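Local structure of packaging enzyme P4 (Pseudomonas phage phi13, 4BLP) at residues V34-A38 with L54-G58; I66-V70 with L119-L125; S96-V100 with V199-L203; D169-W174 with S186-D192. The protein probably hydrolyses nucleoside triphosphates, as a six-subunit RecA-type helicase, to drive RNA into the viral particle during genome packaging. All coordinates share one frame; numbering follows the deposited sequence.

Overall arrangement
Following the chain from its N terminus, interaction 1 closes first, joining loop 34-38 to loop 54-58 around helix 47-51. Interaction 2 opens next, at strand 65-70, and closes at loop 119-125; the two touch where Leu-54 CD1 packs on Leu-67 CB at 4.1 Å. Interaction 3 starts at helix 95-101, before interaction 2 has closed, so these two cross; it ends at helix 193-205, which packs on the central sheet. Interaction 4 lies wholly within that span, pairing the parallel strands 170-173 and 187-189. Interactions 3 and 4, with centres about 9 Å apart, share a core in which Phe-99 CD2 meets Ile-188 CD1 at 3.4 Å.

Interaction 1 of 4, residues V34-A38 with L54-G58; sequences VAAPA and LRDGG
Pro-37 and Arg-55 approach to 4.8 Å between their CA atoms, and next to them a backbone bond runs from Ala-38 N to Arg-55 O, 2.8 Å long and nearly straight (173° at the hydrogen). The donor sits almost in line with the C=O bond, while Ala-38 CB lies against the same Arg-55 O at 3.5 Å, with the backbone of Asp-56 and Gly-57 just beyond.

Arg-55 supplies most of the side-chain contact. Its CG is tucked between the backbone N and the carbonyl carbon (chi1 66°), and a bend further along the chain carries the guanidinium back over residues 35-37. There NH2 makes a weak bond to Ala-35 O at 2.9 Å, with only 137° at the hydrogen. Ala-36 O is nearer still, 2.7 Å from NH2 and close to the guanidinium plane at its edge, but the angle is too poor for a bond. The other terminal nitrogen, NH1, forms a salt bridge of 2.8 Å with Asp-56 OD1.

Outside the two loops, Pro-37 and Arg-55 both pack on Phe-111, and Arg-55 N bonds to Glu-65. Two loops without regular structure are thus joined at the surface largely by one arginine: its carbonyl oxygen accepts the strong bond, and its cation, paired with Asp-56, probably also attracts the Ala-35 carbonyl, though that bond is weak.

Interaction 2 of 4, residues I66-V70 with L119-L125; sequences ILFAV and LRATPLL
Leu-67 and Leu-125 both carry CG trans to the backbone N (chi1 177° and -179°), which extends the two side chains toward each other from strand and loop, and they meet at about a right angle. The closest side-chain atoms are Leu-67 CG and Leu-125 CD2, 3.9 Å apart. The same CD2 branch of Leu-125 also reaches the strand backbone, lying 3.7 Å from Phe-68 CA.

Leu-119 comes to the strand with both methyl branches. Its CD1 meets Ala-69 CB at 4.0 Å and its CD2 meets Leu-67 CD2 at 4.2 Å, so it spans the two strand residues whose CB atoms point to the loop. Leu-119 and Thr-122 are the ends of a type I beta turn, and Thr-122 OG1 approaches Leu-67 CD2 to 4.1 Å.

Direct contact is therefore apolar, and the polar link is made by a water. It accepts from Ala-69 N at 2.9 Å and donates to Leu-125 O at 2.8 Å, so the strand amide and the loop carbonyl are joined through the water and not directly.

Arg-120 and Leu-124, on the outer side of the loop, bond to Val-39 and Asn-217 of a second subunit. On its other side, strand 65-70 pairs antiparallel with strand 73-78, while Phe-68 turns from the loop to pack on helices 193-205 and 233-248.

Interaction 3 of 4, residues S96-V100 with V199-L203; sequences STWFV and VALLL
This is a buried, wholly apolar contact between two helices, 95-101 and 193-205, at the place where the N-terminal part of the chain packs on the P-loop NTPase core of this RecA-type helicase. Helix 193-205 lies against the central parallel sheet: Val-199 and Leu-203 also touch Ile-172 of strand 170-173 and Ile-188 of strand 187-189. Helix 95-101 packs on this helix and, through Phe-99, also touches Ile-188 of the edge strand itself.

The short helix segments run at 138° to one another, and their axes come no nearer than 12.6 Å. Across this axis separation the contact is made by side chains alone, and Phe-99 contributes most of it. With CG trans to the carbonyl carbon (chi1 -81°), its ring leans against Val-199 and Leu-203, one helical turn apart: CE1 meets Val-199 CG1 at 3.7 Å and CE2 meets Leu-203 CD2 at 3.6 Å, both on the same side of the ring plane. The ring tip is just as close, with CZ 3.6 Å from Leu-203 CG. Both partners approach at a slant to the ring.

Trp-98 adds a second, lighter contact. Leu-202 CD1 abuts the edge of its six-membered ring near the indole plane, 4.1 Å from CH2, and the two side chains meet at roughly a right angle. Leu-85 and Leu-89 of helix 79-91 continue this apolar cluster. Trp-98 also backs up its neighbour directly, covering the opposite face of the Phe-99 ring: its CE3 stands 3.8 Å from the ring plane, over the ring centre.

Interaction 4 of 4, residues D169-W174 with S186-D192; sequences DVTIRW and SSIAVAD
Thr-171 is bonded through both its backbone O and N in a parallel ladder: Ile-188 N donates to its O at 2.9 Å, and its N bonds to Ser-186 O at 3.0 Å. Further along, Arg-173 N bonds to Ile-188 O at 2.9 Å, and Val-190 N to Arg-173 O at 3.0 Å. At the start of the ladder Ser-186 OG donates to Asp-169 O at 2.7 Å, within the carbonyl plane, and a water joins Thr-171 OG1 to Ser-186 O.

Beyond the other end Trp-174 takes over. With CG trans to the backbone N (chi1 -176°), its indole extends along residues 190-192, where NE1 donates to Ala-191 O at 2.9 Å. The acceptor lies in the ring plane, but the donor stands 60° out of the carbonyl plane and the bond is bent (135° at the hydrogen). Asp-192 O sits over one face of the indole, toward its rim. Val-190 CG2 packs between Ile-172 and Trp-174, 3.6 Å from Ile-172 CG2 and equally close to Trp-174 CB.

The two strands belong to a beta-alpha-beta unit whose connection contains helix 181-184, and strand 187-189 is one of the two edge strands of the central sheet within the chain. Ile-172 and Ile-188 face helix 193-205, whose N-cap is Asp-192, with OD1 bonded to Glu-195 N and OD2 to Thr-194 OG1.

On the opposite face, beside Thr-171 and Ser-187, Arg-173 bends away to salt bridges with Asp-182 and Asp-213, near the probable Walker A loop. Pro-129 of a third subunit packs on Arg-173 and Ala-189.

Interaction 1 of 4, residues V34-A38 with L54-G58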
# COMPACT_ATOMS: atom_id res chain seq x y z
N VAL D 34 12.15 39.39 -8.59
CA VAL D 34 11.77 38.02 -8.98
C VAL D 34 13.01 37.14 -8.93
O VAL D 34 13.99 37.47 -9.55
CB VAL D 34 11.09 37.93 -10.37
CG1 VAL D 34 10.70 36.48 -10.69
CG2 VAL D 34 9.87 38.83 -10.44
N ALA D 35 12.92 35.99 -8.28
CA ALA D 35 14.05 35.07 -8.15
C ALA D 35 13.55 33.66 -7.97
O ALA D 35 12.44 33.46 -7.47
CB ALA D 35 14.89 35.48 -6.94
N ALA D 36 14.40 32.67 -8.34
CA ALA D 36 14.10 31.24 -8.17
C ALA D 36 13.76 30.90 -6.68
O ALA D 36 14.37 31.43 -5.76
CB ALA D 36 15.26 30.38 -8.67
N PRO D 37 12.74 30.06 -6.47
CA PRO D 37 12.35 29.65 -5.09
C PRO D 37 13.37 28.77 -4.37
O PRO D 37 14.24 28.19 -5.02
CB PRO D 37 11.11 28.77 -5.34
CG PRO D 37 10.67 29.07 -6.71
CD PRO D 37 11.90 29.39 -7.48
N ALA D 38 13.21 28.61 -3.05
CA ALA D 38 14.08 27.75 -2.23
C ALA D 38 13.95 26.30 -2.67
O ALA D 38 12.84 25.86 -2.94
CB ALA D 38 13.70 27.86 -0.76
N LEU D 54 5.89 30.96 1.11
CA LEU D 54 5.92 29.63 0.44
C LEU D 54 7.16 29.52 -0.46
O LEU D 54 7.79 28.45 -0.50
CB LEU D 54 4.65 29.41 -0.37
CG LEU D 54 3.40 29.18 0.52
CD1 LEU D 54 2.11 29.43 -0.26
CD2 LEU D 54 3.36 27.73 1.05
N ARG D 55 7.54 30.60 -1.17
CA ARG D 55 8.74 30.52 -2.02
C ARG D 55 10.02 30.34 -1.21
O ARG D 55 11.01 29.80 -1.73
CB ARG D 55 8.86 31.75 -2.94
CG ARG D 55 9.12 33.06 -2.25
CD ARG D 55 9.59 34.11 -3.27
NE ARG D 55 10.72 33.65 -4.09
CZ ARG D 55 12.00 33.83 -3.78
NH1 ARG D 55 12.34 34.44 -2.66
NH2 ARG D 55 12.95 33.40 -4.60
N ASP D 56 10.00 30.77 0.04
CA ASP D 56 11.19 30.66 0.90
C ASP D 56 11.14 29.44 1.84
O ASP D 56 11.89 29.38 2.82
CB ASP D 56 11.36 31.94 1.72
CG ASP D 56 11.75 33.18 0.91
OD1 ASP D 56 12.18 33.04 -0.25
OD2 ASP D 56 11.60 34.29 1.44
N GLY D 57 10.30 28.47 1.52
CA GLY D 57 10.29 27.22 2.29
C GLY D 57 9.40 27.18 3.51
O GLY D 57 9.43 26.21 4.27
N GLY D 58 8.59 28.23 3.72
CA GLY D 58 7.66 28.26 4.86
C GLY D 58 6.21 28.03 4.48
O GLY D 58 5.91 27.50 3.40
O HOH W 1 10.01 26.56 -1.46

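Interaction 2 of 4, residues I66-V70 with L119-L125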
# COMPACT_ATOMS: atom_id res chain seq x y z
N ILE D 66 -0.58 31.73 -4.61
CA ILE D 66 -1.77 30.89 -4.52
C ILE D 66 -1.28 29.45 -4.36
O ILE D 66 -0.66 28.92 -5.28
CB ILE D 66 -2.74 31.00 -5.71
CG1 ILE D 66 -3.20 32.47 -5.94
CG2 ILE D 66 -3.98 30.07 -5.48
CD1 ILE D 66 -3.85 32.66 -7.33
N LEU D 67 -1.60 28.83 -3.24
CA LEU D 67 -1.26 27.42 -3.01
C LEU D 67 -2.39 26.54 -3.54
O LEU D 67 -3.56 26.81 -3.28
CB LEU D 67 -1.10 27.18 -1.49
CG LEU D 67 -0.82 25.74 -1.04
CD1 LEU D 67 0.63 25.31 -1.47
CD2 LEU D 67 -0.97 25.62 0.50
N PHE D 68 -2.04 25.49 -4.28
CA PHE D 68 -3.02 24.52 -4.77
C PHE D 68 -2.33 23.16 -4.87
O PHE D 68 -1.17 23.02 -4.45
CB PHE D 68 -3.63 24.97 -6.12
CG PHE D 68 -2.68 25.09 -7.30
CD1 PHE D 68 -1.81 26.18 -7.41
CD2 PHE D 68 -2.73 24.18 -8.35
CE1 PHE D 68 -0.98 26.33 -8.54
CE2 PHE D 68 -1.92 24.34 -9.48
CZ PHE D 68 -1.02 25.39 -9.55
N ALA D 69 -3.03 22.16 -5.39
CA ALA D 69 -2.42 20.84 -5.47
C ALA D 69 -2.91 20.09 -6.67
O ALA D 69 -4.07 20.27 -7.07
CB ALA D 69 -2.75 20.04 -4.19
N VAL D 70 -2.06 19.21 -7.20
CA VAL D 70 -2.50 18.24 -8.23
C VAL D 70 -2.10 16.87 -7.65
O VAL D 70 -0.90 16.62 -7.43
CB VAL D 70 -1.97 18.54 -9.66
CG1 VAL D 70 -2.56 19.84 -10.23
CG2 VAL D 70 -0.48 18.53 -9.74
N LEU D 119 0.87 20.92 2.75
CA LEU D 119 -0.60 20.93 2.63
C LEU D 119 -1.36 20.59 3.93
O LEU D 119 -2.60 20.49 3.92
CB LEU D 119 -1.02 19.89 1.55
CG LEU D 119 -0.53 20.23 0.12
CD1 LEU D 119 -0.87 19.07 -0.85
CD2 LEU D 119 -1.18 21.53 -0.39
N ARG D 120 -0.63 20.44 5.05
CA ARG D 120 -1.22 19.95 6.31
C ARG D 120 -2.37 20.82 6.88
O ARG D 120 -3.21 20.30 7.64
CB ARG D 120 -0.11 19.81 7.38
CG ARG D 120 0.51 21.17 7.79
CD ARG D 120 1.62 20.87 8.80
NE ARG D 120 2.31 22.07 9.27
CZ ARG D 120 3.38 22.58 8.66
NH1 ARG D 120 3.83 22.03 7.54
NH2 ARG D 120 4.01 23.62 9.18
N ALA D 121 -2.41 22.11 6.55
CA ALA D 121 -3.45 22.99 7.12
C ALA D 121 -4.62 23.16 6.15
O ALA D 121 -5.58 23.84 6.49
CB ALA D 121 -2.85 24.36 7.44
N THR D 122 -4.51 22.58 4.95
CA THR D 122 -5.51 22.71 3.87
C THR D 122 -5.86 21.36 3.30
O THR D 122 -5.50 21.06 2.15
CB THR D 122 -4.93 23.62 2.74
OG1 THR D 122 -3.68 23.08 2.31
CG2 THR D 122 -4.77 25.09 3.18
N PRO D 123 -6.62 20.55 4.07
CA PRO D 123 -7.03 19.24 3.56
C PRO D 123 -8.04 19.41 2.43
O PRO D 123 -8.83 20.35 2.47
CB PRO D 123 -7.68 18.57 4.78
CG PRO D 123 -8.18 19.74 5.64
CD PRO D 123 -7.12 20.80 5.44
N LEU D 124 -8.02 18.48 1.46
CA LEU D 124 -8.93 18.49 0.29
C LEU D 124 -8.91 19.86 -0.40
O LEU D 124 -9.95 20.42 -0.75
CB LEU D 124 -10.35 18.08 0.71
CG LEU D 124 -10.47 16.80 1.57
CD1 LEU D 124 -11.92 16.47 1.79
CD2 LEU D 124 -9.72 15.62 0.93
N LEU D 125 -7.70 20.35 -0.63
CA LEU D 125 -7.50 21.66 -1.23
C LEU D 125 -7.82 21.68 -2.71
O LEU D 125 -7.19 20.99 -3.52
CB LEU D 125 -6.05 22.10 -1.02
CG LEU D 125 -5.66 23.50 -1.58
CD1 LEU D 125 -6.44 24.64 -0.91
CD2 LEU D 125 -4.14 23.72 -1.38
O HOH W 2 -5.90 22.43 -5.59

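Interaction 3 of 4, residues S96-V100 with V199-L203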
# COMPACT_ATOMS: atom_id res chain seq x y z
N SER D 96 11.20 32.97 -28.60
CA SER D 96 11.88 31.66 -28.43
C SER D 96 13.14 31.76 -27.51
O SER D 96 13.32 30.98 -26.59
CB SER D 96 12.30 31.08 -29.78
OG SER D 96 11.37 31.32 -30.83
N THR D 97 13.95 32.79 -27.77
CA THR D 97 15.17 33.08 -27.00
C THR D 97 14.73 33.53 -25.62
O THR D 97 15.38 33.17 -24.64
CB THR D 97 16.04 34.14 -27.70
OG1 THR D 97 16.44 33.62 -28.98
CG2 THR D 97 17.30 34.53 -26.89
N TRP D 98 13.58 34.26 -25.54
CA TRP D 98 13.10 34.72 -24.22
C TRP D 98 12.93 33.55 -23.24
O TRP D 98 13.41 33.63 -22.09
CB TRP D 98 11.79 35.55 -24.33
CG TRP D 98 11.41 36.20 -23.04
CD1 TRP D 98 11.80 37.44 -22.59
CD2 TRP D 98 10.67 35.60 -21.97
NE1 TRP D 98 11.27 37.67 -21.32
CE2 TRP D 98 10.58 36.55 -20.92
CE3 TRP D 98 9.98 34.38 -21.83
CZ2 TRP D 98 9.89 36.29 -19.73
CZ3 TRP D 98 9.27 34.13 -20.66
CH2 TRP D 98 9.26 35.07 -19.61
N PHE D 99 12.27 32.45 -23.67
CA PHE D 99 12.07 31.34 -22.77
C PHE D 99 13.40 30.68 -22.34
O PHE D 99 13.57 30.37 -21.17
CB PHE D 99 11.15 30.29 -23.43
CG PHE D 99 9.72 30.73 -23.26
CD1 PHE D 99 9.06 30.56 -22.05
CD2 PHE D 99 9.06 31.39 -24.30
CE1 PHE D 99 7.75 31.02 -21.87
CE2 PHE D 99 7.74 31.85 -24.12
CZ PHE D 99 7.11 31.67 -22.90
N VAL D 100 14.32 30.49 -23.28
CA VAL D 100 15.61 29.86 -22.92
C VAL D 100 16.42 30.79 -21.97
O VAL D 100 16.86 30.36 -20.90
CB VAL D 100 16.40 29.54 -24.21
CG1 VAL D 100 17.78 28.97 -23.86
CG2 VAL D 100 15.63 28.57 -25.11
N VAL D 199 5.18 28.08 -18.27
CA VAL D 199 5.31 28.48 -19.68
C VAL D 199 3.91 28.73 -20.27
O VAL D 199 3.70 29.73 -20.96
CB VAL D 199 6.13 27.44 -20.49
CG1 VAL D 199 6.06 27.69 -21.99
CG2 VAL D 199 7.59 27.48 -20.03
N ALA D 200 2.97 27.82 -19.99
CA ALA D 200 1.58 27.98 -20.46
C ALA D 200 0.95 29.26 -19.95
O ALA D 200 0.35 30.02 -20.73
CB ALA D 200 0.73 26.77 -20.03
N LEU D 201 1.05 29.51 -18.63
CA LEU D 201 0.46 30.73 -18.04
C LEU D 201 1.12 31.99 -18.59
O LEU D 201 0.44 32.98 -18.82
CB LEU D 201 0.57 30.70 -16.51
CG LEU D 201 -0.28 29.57 -15.86
CD1 LEU D 201 -0.05 29.53 -14.34
CD2 LEU D 201 -1.80 29.81 -16.18
N LEU D 202 2.45 31.96 -18.78
CA LEU D 202 3.15 33.14 -19.34
C LEU D 202 2.68 33.44 -20.76
O LEU D 202 2.35 34.60 -21.07
CB LEU D 202 4.67 32.92 -19.30
CG LEU D 202 5.30 33.11 -17.91
CD1 LEU D 202 6.71 32.38 -17.86
CD2 LEU D 202 5.46 34.58 -17.61
N LEU D 203 2.63 32.43 -21.61
CA LEU D 203 2.18 32.60 -22.99
C LEU D 203 0.72 33.06 -23.06
O LEU D 203 0.41 33.98 -23.78
CB LEU D 203 2.33 31.28 -23.75
CG LEU D 203 3.77 30.93 -24.12
CD1 LEU D 203 3.86 29.48 -24.46
CD2 LEU D 203 4.31 31.84 -25.29

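Interaction 4 of 4, residues D169-W174 with S186-D192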
# COMPACT_ATOMS: atom_id res chain seq x y z
N ASP D 169 -1.27 29.76 -31.71
CA ASP D 169 -0.06 30.55 -31.89
C ASP D 169 1.17 29.77 -31.49
O ASP D 169 2.22 29.92 -32.10
CB ASP D 169 -0.13 31.85 -31.06
CG ASP D 169 -1.23 32.78 -31.51
OD1 ASP D 169 -1.37 32.99 -32.75
OD2 ASP D 169 -1.97 33.28 -30.64
N VAL D 170 1.03 28.91 -30.47
CA VAL D 170 2.18 28.18 -29.94
C VAL D 170 1.69 26.88 -29.32
O VAL D 170 0.58 26.84 -28.78
CB VAL D 170 2.95 29.07 -28.92
CG1 VAL D 170 2.06 29.46 -27.73
CG2 VAL D 170 4.26 28.40 -28.44
N THR D 171 2.50 25.85 -29.43
CA THR D 171 2.22 24.55 -28.81
C THR D 171 3.32 24.23 -27.82
O THR D 171 4.50 24.24 -28.17
CB THR D 171 2.10 23.45 -29.89
OG1 THR D 171 1.05 23.79 -30.81
CG2 THR D 171 1.82 22.06 -29.27
N ILE D 172 2.92 23.92 -26.59
CA ILE D 172 3.87 23.47 -25.57
C ILE D 172 3.97 21.96 -25.73
O ILE D 172 2.94 21.29 -25.80
CB ILE D 172 3.42 23.88 -24.17
CG1 ILE D 172 3.53 25.41 -24.05
CG2 ILE D 172 4.30 23.17 -23.07
CD1 ILE D 172 2.87 25.86 -22.76
N ARG D 173 5.20 21.44 -25.81
CA ARG D 173 5.40 20.00 -26.02
C ARG D 173 5.93 19.39 -24.75
O ARG D 173 7.01 19.77 -24.27
CB ARG D 173 6.35 19.80 -27.23
CG ARG D 173 5.61 20.19 -28.54
CD ARG D 173 4.84 18.99 -29.14
NE ARG D 173 5.84 18.03 -29.60
CZ ARG D 173 5.61 16.73 -29.79
NH1 ARG D 173 4.39 16.23 -29.62
NH2 ARG D 173 6.60 15.93 -30.14
N TRP D 174 5.12 18.51 -24.13
CA TRP D 174 5.45 17.90 -22.84
C TRP D 174 5.12 16.43 -22.81
O TRP D 174 3.97 16.04 -23.10
CB TRP D 174 4.64 18.62 -21.73
CG TRP D 174 4.95 18.13 -20.33
CD1 TRP D 174 6.19 17.83 -19.82
CD2 TRP D 174 4.00 17.89 -19.27
NE1 TRP D 174 6.06 17.38 -18.52
CE2 TRP D 174 4.73 17.40 -18.16
CE3 TRP D 174 2.59 18.00 -19.17
CZ2 TRP D 174 4.11 17.09 -16.93
CZ3 TRP D 174 1.98 17.70 -17.95
CH2 TRP D 174 2.73 17.24 -16.85
N SER D 186 5.77 26.42 -34.36
CA SER D 186 5.85 27.33 -33.23
C SER D 186 5.63 26.50 -31.97
O SER D 186 4.49 26.14 -31.64
CB SER D 186 4.79 28.41 -33.38
OG SER D 186 4.84 29.23 -32.22
N SER D 187 6.73 26.07 -31.36
CA SER D 187 6.57 25.17 -30.21
C SER D 187 7.63 25.43 -29.17
O SER D 187 8.70 25.98 -29.46
CB SER D 187 6.61 23.72 -30.65
OG SER D 187 7.87 23.36 -31.19
N ILE D 188 7.30 25.06 -27.93
CA ILE D 188 8.24 25.23 -26.85
C ILE D 188 8.26 23.89 -26.10
O ILE D 188 7.21 23.46 -25.65
CB ILE D 188 7.86 26.40 -25.93
CG1 ILE D 188 7.83 27.75 -26.70
CG2 ILE D 188 8.84 26.44 -24.74
CD1 ILE D 188 7.37 28.90 -25.97
N ALA D 189 9.43 23.25 -26.00
CA ALA D 189 9.56 21.97 -25.33
C ALA D 189 9.78 22.21 -23.83
O ALA D 189 10.58 23.06 -23.46
CB ALA D 189 10.72 21.19 -25.94
N VAL D 190 9.11 21.43 -22.98
CA VAL D 190 9.25 21.59 -21.51
C VAL D 190 9.51 20.21 -20.91
O VAL D 190 9.22 19.19 -21.57
CB VAL D 190 8.03 22.30 -20.84
CG1 VAL D 190 7.88 23.73 -21.38
CG2 VAL D 190 6.75 21.49 -21.06
N ALA D 191 10.01 20.18 -19.65
CA ALA D 191 10.37 18.91 -19.02
C ALA D 191 9.38 18.46 -17.94
O ALA D 191 8.94 17.30 -17.97
CB ALA D 191 11.79 19.00 -18.45
N ASP D 192 9.11 19.31 -16.92
CA ASP D 192 8.27 18.85 -15.77
C ASP D 192 6.96 19.61 -15.71
O ASP D 192 6.72 20.53 -16.51
CB ASP D 192 9.04 19.01 -14.45
CG ASP D 192 9.01 20.41 -13.92
OD1 ASP D 192 9.36 21.33 -14.68
OD2 ASP D 192 8.60 20.60 -12.73
O HOH W 3 2.03 25.49 -32.71